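Local coordinates for regulator of nonsense transcripts 2 (Homo sapiens, PDB 4CEM), which acts as a nonsense-mediated mRNA decay factor with three MIF4G domains, the first of which is the all-helical module described here, at residues A[17-22]-A[219-224]; A[24-29]-A[224-229]; A[184-189]-A[245-250]. All coordinates share one frame; numbering follows the deposited sequence.

Interaction 1 of 3, residues A[17-22]-A[219-224]; sequences EAWERH and NLSFPP
A linker carrying the consecutive prolines P223 and P224 joins helix 209-218 to helix 230-259 in this all-helical MIF4G fragment and lies against helix 6-33. P223 fills the angle between two aromatic side chains. Its CG sits over the W19 five-membered ring, 3.8 Å from the centroid and 9° off the normal, while its CB covers the H22 ring nearer the rim. The imidazole is brought there because CG of H22 stands anti to its backbone N (chi1 175°). The P224 side chain crosses those of W19 and H22 at about a right angle, its CD 3.9 Å from W19 CH2 and over one face of the H22 ring. On the same helix, A18 offers only a methyl: its CB lies 3.7 Å from P223 CD and meets the edge of F222 at CD2, so a small residue suits this closely approached turn. W19 NE1 donates in the indole plane to S221 O at 2.9 Å, and the oxygen receives it in its own carbonyl plane. The prolines thus present C-H groups to aromatic faces, contacts of CH-pi and dispersion character, and the NE1 bond probably limits rotation of the indole and keeps its face toward P223.

Interaction 2 of 3, residues A[24-29]-A[224-229]; sequences LRKELR and PSEIIS
K26 and E226 meet at the solvent-facing edge of this contact, and R29 and I227 meet further in. The K26 chain, bent at chi2 and chi4, carries NZ to 2.8 Å from E226 OE1, a salt bridge in which the oxygen is approached nearly along its C-O bond. Both residues are exposed, and long flexible chains of opposite charge can bridge this edge. R29 reaches inward. Its chain bends at chi3 (-86°), which turns NE off the extended line. I227 CG2 lies over one face of the guanidinium, 3.4 Å from R29 NE, offset toward the rim. A flat cation can accept a methyl on its face while its N-H groups point to other partners. I228 CD1 approaches R29 NH2 at 4.1 Å, and I227 CD1 rests 4.0 Å from R25 CB, so the isoleucine spans two successive turns of the helix.

The polar ends are positioned from a second shell. R29 NE binds I158 O and NH2 pairs with D164, which holds the guanidinium in place beside I227. An alanine in place of R29 would probably leave D164 without its cationic mate and I158 O without this donor, and open a gap beside I227 CG2. R25, extended from CG to NE, carries its charge past I227 to D202, D201 and E155. At the far end of the loop, S229 is the N-cap of helix 230-259. Thus segment 224-229 lies between helix 6-33 and the start of helix 230-259, with I158 at the end of helix 143-158 touching both R25 and I227.

Interaction 3 of 3, residues A[184-189]-A[245-250]; sequences ESHTHV and TSLTKH
E184 and H186 bring the loop between helices 164-181 and 189-204 against S246, L247 and H250 on one side of helix 230-259, a loop-to-helix contact within the helical MIF4G fold. E184 contributes its carbonyl, since its side chain starts away from the helix. E184 O lies over the centre of the H250 ring, 3.2 Å above its plane, and also accepts a bond from H186 ND1 at 3.2 Å, the donor standing well above the carbonyl plane.

H186 contributes more of the contact than any other residue. Its imidazole runs nearly parallel to that of H250, with the planes at 19°, but the two are slid apart and barely overlap. L247 CA covers one face of the H186 ring, and Y243 meets the ring edge-to-face. H186 NE2 pairs with S246 OG; the modelled separation of 2.5 Å is doubtful at this resolution, and either atom could be the donor. Histidine suits the position because its two ring nitrogens can serve the loop and the helix at once. H188 is then the N-cap of helix 189-204. V189, the first residue of that helix, closes the contact with an apolar touch: its CG2 methyl lies 4.0 Å from L247 CD1.

Interactions 1 and 2 are successive parts of one seam: the same linker runs along helix 6-33, they share P224, and their centres are 12 Å apart. Interaction 3 lies about 31 Å from each, centre to centre, on the opposite side of the chain's centre from interaction 2, and joins a different loop to helix 230-259, the helix that the linker leads into. All three are partly buried, with no full core among them. Their chemistry differs: prolines on aromatic faces in interaction 1, charged chains around isoleucines in interaction 2, where the arginines reach acidic partners on other helices, and histidines with a serine and a carbonyl oxygen in interaction 3.

Interaction 1 of 3, residues A[17-22]-A[219-224]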
loop_
_atom_site.group_PDB
_atom_site.type_symbol
_atom_site.label_atom_id
_atom_site.label_comp_id
_atom_site.label_asym_id
_atom_site.label_seq_id
_atom_site.Cartn_x
_atom_site.Cartn_y
_atom_site.Cartn_z
ATOM N N GLU A 17 9.830 -8.499 -12.142
ATOM C CA GLU A 17 9.521 -7.544 -11.091
ATOM C C GLU A 17 9.378 -8.234 -9.750
ATOM O O GLU A 17 9.841 -7.724 -8.730
ATOM C CB GLU A 17 8.236 -6.772 -11.416
ATOM C CG GLU A 17 8.487 -5.555 -12.298
ATOM C CD GLU A 17 7.273 -5.124 -13.095
ATOM O OE1 GLU A 17 6.132 -5.271 -12.595
ATOM O OE2 GLU A 17 7.476 -4.637 -14.225
ATOM N N ALA A 18 8.727 -9.389 -9.765
ATOM C CA ALA A 18 8.580 -10.215 -8.584
ATOM C C ALA A 18 9.940 -10.462 -7.941
ATOM O O ALA A 18 10.115 -10.254 -6.741
ATOM C CB ALA A 18 7.923 -11.528 -8.964
ATOM N N TRP A 19 10.914 -10.867 -8.747
ATOM C CA TRP A 19 12.221 -11.206 -8.200
ATOM C C TRP A 19 13.000 -10.003 -7.729
ATOM O O TRP A 19 13.639 -10.059 -6.680
ATOM C CB TRP A 19 13.018 -12.070 -9.180
ATOM C CG TRP A 19 12.587 -13.505 -9.108
ATOM C CD1 TRP A 19 11.728 -14.187 -9.964
ATOM C CD2 TRP A 19 12.938 -14.474 -8.078
ATOM N NE1 TRP A 19 11.546 -15.473 -9.553
ATOM C CE2 TRP A 19 12.245 -15.709 -8.423
ATOM C CE3 TRP A 19 13.733 -14.444 -6.947
ATOM C CZ2 TRP A 19 12.371 -16.860 -7.656
ATOM C CZ3 TRP A 19 13.845 -15.602 -6.180
ATOM C CH2 TRP A 19 13.186 -16.784 -6.532
ATOM N N GLU A 20 12.957 -8.915 -8.490
ATOM C CA GLU A 20 13.589 -7.654 -8.079
ATOM C C GLU A 20 13.043 -7.215 -6.725
ATOM O O GLU A 20 13.799 -6.923 -5.797
ATOM C CB GLU A 20 13.340 -6.553 -9.113
ATOM C CG GLU A 20 14.255 -6.641 -10.328
ATOM C CD GLU A 20 13.738 -5.880 -11.547
ATOM O OE1 GLU A 20 12.591 -5.366 -11.519
ATOM O OE2 GLU A 20 14.487 -5.809 -12.552
ATOM N N ARG A 21 11.719 -7.199 -6.627
ATOM C CA ARG A 21 11.040 -6.898 -5.380
ATOM C C ARG A 21 11.537 -7.816 -4.262
ATOM O O ARG A 21 11.872 -7.357 -3.175
ATOM C CB ARG A 21 9.520 -7.037 -5.561
ATOM C CG ARG A 21 8.700 -6.468 -4.417
ATOM C CD ARG A 21 7.260 -6.176 -4.812
ATOM N NE ARG A 21 6.445 -7.392 -4.884
ATOM C CZ ARG A 21 6.137 -8.055 -6.004
ATOM N NH1 ARG A 21 6.558 -7.635 -7.196
ATOM N NH2 ARG A 21 5.388 -9.154 -5.932
ATOM N N HIS A 22 11.614 -9.109 -4.545
ATOM C CA HIS A 22 11.956 -10.081 -3.524
ATOM C C HIS A 22 13.379 -9.929 -3.082
ATOM O O HIS A 22 13.673 -9.872 -1.886
ATOM C CB HIS A 22 11.712 -11.491 -4.051
ATOM C CG HIS A 22 12.156 -12.580 -3.115
ATOM N ND1 HIS A 22 11.413 -12.986 -2.075
ATOM C CD2 HIS A 22 13.303 -13.357 -3.105
ATOM C CE1 HIS A 22 12.057 -13.964 -1.418
ATOM N NE2 HIS A 22 13.213 -14.193 -2.051
ATOM N N ASN A 219 6.251 -22.027 -17.263
ATOM C CA ASN A 219 7.255 -22.719 -16.452
ATOM C C ASN A 219 8.272 -21.757 -15.846
ATOM O O ASN A 219 9.484 -21.989 -15.854
ATOM C CB ASN A 219 7.916 -23.823 -17.273
ATOM C CG ASN A 219 6.921 -24.881 -17.706
ATOM O OD1 ASN A 219 6.445 -25.667 -16.887
ATOM N ND2 ASN A 219 6.592 -24.898 -18.985
ATOM N N LEU A 220 7.736 -20.664 -15.321
ATOM C CA LEU A 220 8.493 -19.688 -14.584
ATOM C C LEU A 220 8.296 -19.948 -13.094
ATOM O O LEU A 220 7.169 -20.120 -12.632
ATOM C CB LEU A 220 7.989 -18.296 -14.923
ATOM C CG LEU A 220 8.071 -17.912 -16.401
ATOM C CD1 LEU A 220 7.270 -16.629 -16.647
ATOM C CD2 LEU A 220 9.524 -17.773 -16.858
ATOM N N SER A 221 9.398 -19.956 -12.354
ATOM C CA SER A 221 9.383 -20.151 -10.913
ATOM C C SER A 221 9.402 -18.820 -10.169
ATOM O O SER A 221 10.401 -18.115 -10.177
ATOM C CB SER A 221 10.600 -20.973 -10.512
ATOM O OG SER A 221 10.986 -20.659 -9.196
ATOM N N PHE A 222 8.304 -18.499 -9.497
ATOM C CA PHE A 222 8.162 -17.215 -8.784
ATOM C C PHE A 222 8.741 -17.254 -7.367
ATOM O O PHE A 222 8.848 -18.327 -6.783
ATOM C CB PHE A 222 6.684 -16.811 -8.740
ATOM C CG PHE A 222 6.203 -16.182 -10.007
ATOM C CD1 PHE A 222 5.851 -16.969 -11.091
ATOM C CD2 PHE A 222 6.134 -14.794 -10.128
ATOM C CE1 PHE A 222 5.415 -16.388 -12.269
ATOM C CE2 PHE A 222 5.695 -14.211 -11.303
ATOM C CZ PHE A 222 5.339 -15.009 -12.377
ATOM N N PRO A 223 9.074 -16.074 -6.795
ATOM C CA PRO A 223 9.800 -16.041 -5.530
ATOM C C PRO A 223 9.023 -16.686 -4.399
ATOM O O PRO A 223 7.812 -16.591 -4.356
ATOM C CB PRO A 223 9.979 -14.535 -5.247
ATOM C CG PRO A 223 9.535 -13.820 -6.466
ATOM C CD PRO A 223 8.572 -14.737 -7.149
ATOM N N PRO A 224 9.720 -17.321 -3.464
ATOM C CA PRO A 224 9.010 -17.926 -2.347
ATOM C C PRO A 224 8.622 -16.883 -1.293
ATOM O O PRO A 224 9.291 -15.852 -1.171
ATOM C CB PRO A 224 10.047 -18.899 -1.782
ATOM C CG PRO A 224 11.360 -18.236 -2.059
ATOM C CD PRO A 224 11.179 -17.342 -3.269
#

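Interaction 2 of 3, residues A[24-29]-A[224-229]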
loop_
_atom_site.group_PDB
_atom_site.type_symbol
_atom_site.label_atom_id
_atom_site.label_comp_id
_atom_site.label_asym_id
_atom_site.label_seq_id
_atom_site.Cartn_x
_atom_site.Cartn_y
_atom_site.Cartn_z
ATOM N N LEU A 24 15.368 -7.390 -3.243
ATOM C CA LEU A 24 15.593 -6.135 -2.511
ATOM C C LEU A 24 15.130 -6.222 -1.056
ATOM O O LEU A 24 15.861 -5.853 -0.129
ATOM C CB LEU A 24 14.882 -4.961 -3.197
ATOM C CG LEU A 24 15.061 -3.595 -2.522
ATOM C CD1 LEU A 24 16.541 -3.315 -2.308
ATOM C CD2 LEU A 24 14.391 -2.496 -3.343
ATOM N N ARG A 25 13.910 -6.708 -0.873
ATOM C CA ARG A 25 13.338 -6.859 0.454
ATOM C C ARG A 25 14.200 -7.743 1.361
ATOM O O ARG A 25 14.386 -7.446 2.543
ATOM C CB ARG A 25 11.935 -7.454 0.341
ATOM C CG ARG A 25 10.891 -6.485 -0.182
ATOM C CD ARG A 25 9.528 -7.143 -0.268
ATOM N NE ARG A 25 8.524 -6.219 -0.778
ATOM C CZ ARG A 25 7.249 -6.528 -1.003
ATOM N NH1 ARG A 25 6.791 -7.750 -0.766
ATOM N NH2 ARG A 25 6.422 -5.609 -1.474
ATOM N N LYS A 26 14.711 -8.830 0.788
ATOM C CA LYS A 26 15.520 -9.812 1.500
ATOM C C LYS A 26 16.833 -9.191 1.939
ATOM O O LYS A 26 17.345 -9.471 3.016
ATOM C CB LYS A 26 15.808 -10.987 0.567
ATOM C CG LYS A 26 16.027 -12.317 1.258
ATOM C CD LYS A 26 14.710 -12.952 1.680
ATOM C CE LYS A 26 14.928 -14.366 2.183
ATOM N NZ LYS A 26 15.653 -15.189 1.169
ATOM N N GLU A 27 17.364 -8.332 1.081
ATOM C CA GLU A 27 18.645 -7.678 1.300
ATOM C C GLU A 27 18.496 -6.592 2.377
ATOM O O GLU A 27 19.262 -6.546 3.327
ATOM C CB GLU A 27 19.120 -7.083 -0.031
ATOM C CG GLU A 27 20.585 -6.696 -0.095
ATOM C CD GLU A 27 20.884 -5.640 -1.164
ATOM O OE1 GLU A 27 20.100 -5.506 -2.134
ATOM O OE2 GLU A 27 21.915 -4.939 -1.037
ATOM N N LEU A 28 17.490 -5.736 2.216
ATOM C CA LEU A 28 17.179 -4.686 3.178
ATOM C C LEU A 28 16.793 -5.210 4.555
ATOM O O LEU A 28 17.239 -4.665 5.567
ATOM C CB LEU A 28 16.052 -3.793 2.644
ATOM C CG LEU A 28 16.504 -2.708 1.670
ATOM C CD1 LEU A 28 15.320 -1.841 1.269
ATOM C CD2 LEU A 28 17.619 -1.871 2.288
ATOM N N ARG A 29 15.967 -6.252 4.597
ATOM C CA ARG A 29 15.569 -6.859 5.875
ATOM C C ARG A 29 16.788 -7.377 6.629
ATOM O O ARG A 29 16.888 -7.219 7.841
ATOM C CB ARG A 29 14.521 -7.976 5.664
ATOM C CG ARG A 29 14.357 -8.969 6.815
ATOM C CD ARG A 29 13.101 -9.826 6.672
ATOM N NE ARG A 29 11.952 -9.126 7.236
ATOM C CZ ARG A 29 11.315 -9.452 8.357
ATOM N NH1 ARG A 29 11.656 -10.517 9.068
ATOM N NH2 ARG A 29 10.302 -8.709 8.762
ATOM N N PRO A 224 9.720 -17.321 -3.464
ATOM C CA PRO A 224 9.010 -17.926 -2.347
ATOM C C PRO A 224 8.622 -16.883 -1.293
ATOM O O PRO A 224 9.291 -15.852 -1.171
ATOM C CB PRO A 224 10.047 -18.899 -1.782
ATOM C CG PRO A 224 11.360 -18.236 -2.059
ATOM C CD PRO A 224 11.179 -17.342 -3.269
ATOM N N SER A 225 7.552 -17.150 -0.546
ATOM C CA SER A 225 7.216 -16.344 0.632
ATOM C C SER A 225 8.057 -16.827 1.806
ATOM O O SER A 225 7.848 -17.937 2.294
ATOM C CB SER A 225 5.734 -16.464 0.988
ATOM O OG SER A 225 5.482 -15.876 2.256
ATOM N N GLU A 226 9.002 -15.999 2.247
ATOM C CA GLU A 226 9.933 -16.379 3.318
ATOM C C GLU A 226 10.133 -15.303 4.387
ATOM O O GLU A 226 11.028 -15.426 5.221
ATOM C CB GLU A 226 11.309 -16.682 2.729
ATOM C CG GLU A 226 11.318 -17.665 1.578
ATOM C CD GLU A 226 12.726 -18.017 1.150
ATOM O OE1 GLU A 226 13.563 -17.080 1.059
ATOM O OE2 GLU A 226 12.984 -19.228 0.917
ATOM N N ILE A 227 9.325 -14.251 4.369
ATOM C CA ILE A 227 9.578 -13.105 5.230
ATOM C C ILE A 227 8.647 -13.161 6.437
ATOM O O ILE A 227 9.110 -13.327 7.563
ATOM C CB ILE A 227 9.443 -11.785 4.455
ATOM C CG1 ILE A 227 10.590 -11.687 3.443
ATOM C CG2 ILE A 227 9.454 -10.603 5.412
ATOM C CD1 ILE A 227 10.485 -10.521 2.480
ATOM N N ILE A 228 7.346 -13.040 6.192
ATOM C CA ILE A 228 6.339 -13.187 7.236
ATOM C C ILE A 228 5.803 -14.613 7.213
ATOM O O ILE A 228 5.338 -15.091 6.177
ATOM C CB ILE A 228 5.169 -12.196 7.049
ATOM C CG1 ILE A 228 5.696 -10.755 6.932
ATOM C CG2 ILE A 228 4.174 -12.312 8.201
ATOM C CD1 ILE A 228 6.613 -10.340 8.069
ATOM N N SER A 229 5.849 -15.274 8.369
ATOM C CA SER A 229 5.406 -16.658 8.500
ATOM C C SER A 229 3.928 -16.814 8.157
ATOM O O SER A 229 3.146 -15.885 8.349
ATOM C CB SER A 229 5.611 -17.144 9.926
ATOM O OG SER A 229 4.570 -16.655 10.756
#

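Interaction 3 of 3, residues A[184-189]-A[245-250]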
loop_
_atom_site.group_PDB
_atom_site.type_symbol
_atom_site.label_atom_id
_atom_site.label_comp_id
_atom_site.label_asym_id
_atom_site.label_seq_id
_atom_site.Cartn_x
_atom_site.Cartn_y
_atom_site.Cartn_z
ATOM N N GLU A 184 -20.990 -0.818 2.972
ATOM C CA GLU A 184 -21.958 -0.398 1.957
ATOM C C GLU A 184 -21.225 0.403 0.881
ATOM O O GLU A 184 -21.155 -0.011 -0.280
ATOM C CB GLU A 184 -23.087 0.439 2.585
ATOM C CG GLU A 184 -24.326 -0.354 3.004
ATOM C CD GLU A 184 -24.088 -1.297 4.175
ATOM O OE1 GLU A 184 -23.365 -0.920 5.123
ATOM O OE2 GLU A 184 -24.638 -2.419 4.153
ATOM N N SER A 185 -20.680 1.551 1.278
ATOM C CA SER A 185 -19.852 2.365 0.395
ATOM C C SER A 185 -18.456 1.774 0.378
ATOM O O SER A 185 -17.782 1.734 1.408
ATOM C CB SER A 185 -19.777 3.817 0.885
ATOM O OG SER A 185 -21.039 4.458 0.837
ATOM N N HIS A 186 -18.020 1.310 -0.786
ATOM C CA HIS A 186 -16.678 0.769 -0.916
ATOM C C HIS A 186 -15.772 1.814 -1.487
ATOM O O HIS A 186 -15.444 1.799 -2.671
ATOM C CB HIS A 186 -16.703 -0.517 -1.722
ATOM C CG HIS A 186 -17.249 -1.684 -0.940
ATOM N ND1 HIS A 186 -18.566 -1.901 -0.789
ATOM C CD2 HIS A 186 -16.600 -2.676 -0.210
ATOM C CE1 HIS A 186 -18.751 -2.993 -0.026
ATOM N NE2 HIS A 186 -17.547 -3.465 0.327
ATOM N N THR A 187 -15.378 2.743 -0.618
ATOM C CA THR A 187 -14.616 3.931 -0.998
ATOM C C THR A 187 -13.101 3.724 -0.932
ATOM O O THR A 187 -12.344 4.439 -1.584
ATOM C CB THR A 187 -15.005 5.124 -0.099
ATOM O OG1 THR A 187 -15.249 4.658 1.235
ATOM C CG2 THR A 187 -16.263 5.792 -0.621
ATOM N N HIS A 188 -12.660 2.740 -0.156
ATOM C CA HIS A 188 -11.234 2.457 -0.004
ATOM C C HIS A 188 -10.753 1.326 -0.893
ATOM O O HIS A 188 -9.669 0.794 -0.673
ATOM C CB HIS A 188 -10.916 2.127 1.463
ATOM C CG HIS A 188 -11.286 3.228 2.446
ATOM N ND1 HIS A 188 -12.443 3.230 3.133
ATOM C CD2 HIS A 188 -10.584 4.363 2.859
ATOM C CE1 HIS A 188 -12.488 4.313 3.932
ATOM N NE2 HIS A 188 -11.351 5.005 3.762
ATOM N N VAL A 189 -11.522 0.956 -1.917
ATOM C CA VAL A 189 -11.199 -0.236 -2.715
ATOM C C VAL A 189 -9.802 -0.157 -3.306
ATOM O O VAL A 189 -9.010 -1.096 -3.170
ATOM C CB VAL A 189 -12.189 -0.468 -3.869
ATOM C CG1 VAL A 189 -11.858 -1.766 -4.586
ATOM C CG2 VAL A 189 -13.606 -0.518 -3.344
ATOM N N THR A 245 -15.583 -10.396 0.170
ATOM C CA THR A 245 -16.969 -10.826 0.353
ATOM C C THR A 245 -17.927 -9.622 0.375
ATOM O O THR A 245 -18.879 -9.540 -0.410
ATOM C CB THR A 245 -17.111 -11.610 1.664
ATOM O OG1 THR A 245 -16.386 -12.839 1.553
ATOM C CG2 THR A 245 -18.577 -11.891 1.976
ATOM N N SER A 246 -17.649 -8.691 1.280
ATOM C CA SER A 246 -18.398 -7.451 1.370
ATOM C C SER A 246 -18.495 -6.758 0.006
ATOM O O SER A 246 -19.565 -6.306 -0.387
ATOM C CB SER A 246 -17.749 -6.528 2.409
ATOM O OG SER A 246 -17.964 -5.173 2.088
ATOM N N LEU A 247 -17.382 -6.689 -0.715
ATOM C CA LEU A 247 -17.338 -6.004 -2.011
ATOM C C LEU A 247 -18.189 -6.706 -3.067
ATOM O O LEU A 247 -18.709 -6.064 -3.982
ATOM C CB LEU A 247 -15.890 -5.893 -2.505
ATOM C CG LEU A 247 -15.662 -5.201 -3.853
ATOM C CD1 LEU A 247 -16.034 -3.727 -3.780
ATOM C CD2 LEU A 247 -14.217 -5.370 -4.290
ATOM N N THR A 248 -18.315 -8.025 -2.946
ATOM C CA THR A 248 -19.071 -8.818 -3.911
ATOM C C THR A 248 -20.570 -8.712 -3.638
ATOM O O THR A 248 -21.372 -8.712 -4.573
ATOM C CB THR A 248 -18.569 -10.278 -3.946
ATOM O OG1 THR A 248 -17.657 -10.422 -5.038
ATOM C CG2 THR A 248 -19.709 -11.272 -4.119
ATOM N N LYS A 249 -20.943 -8.601 -2.365
ATOM C CA LYS A 249 -22.301 -8.179 -2.001
ATOM C C LYS A 249 -22.663 -6.872 -2.709
ATOM O O LYS A 249 -23.669 -6.795 -3.409
ATOM C CB LYS A 249 -22.443 -7.990 -0.486
ATOM C CG LYS A 249 -23.146 -9.128 0.238
ATOM C CD LYS A 249 -22.307 -10.399 0.302
ATOM C CE LYS A 249 -22.827 -11.347 1.375
ATOM N NZ LYS A 249 -22.160 -12.678 1.335
ATOM N N HIS A 250 -21.822 -5.857 -2.530
ATOM C CA HIS A 250 -22.048 -4.535 -3.119
ATOM C C HIS A 250 -22.048 -4.572 -4.633
ATOM O O HIS A 250 -22.637 -3.698 -5.272
ATOM C CB HIS A 250 -21.012 -3.544 -2.568
ATOM C CG HIS A 250 -21.210 -2.103 -3.011
ATOM N ND1 HIS A 250 -22.421 -1.527 -3.105
ATOM C CD2 HIS A 250 -20.280 -1.117 -3.353
ATOM C CE1 HIS A 250 -22.279 -0.246 -3.509
ATOM N NE2 HIS A 250 -20.968 0.001 -3.658
#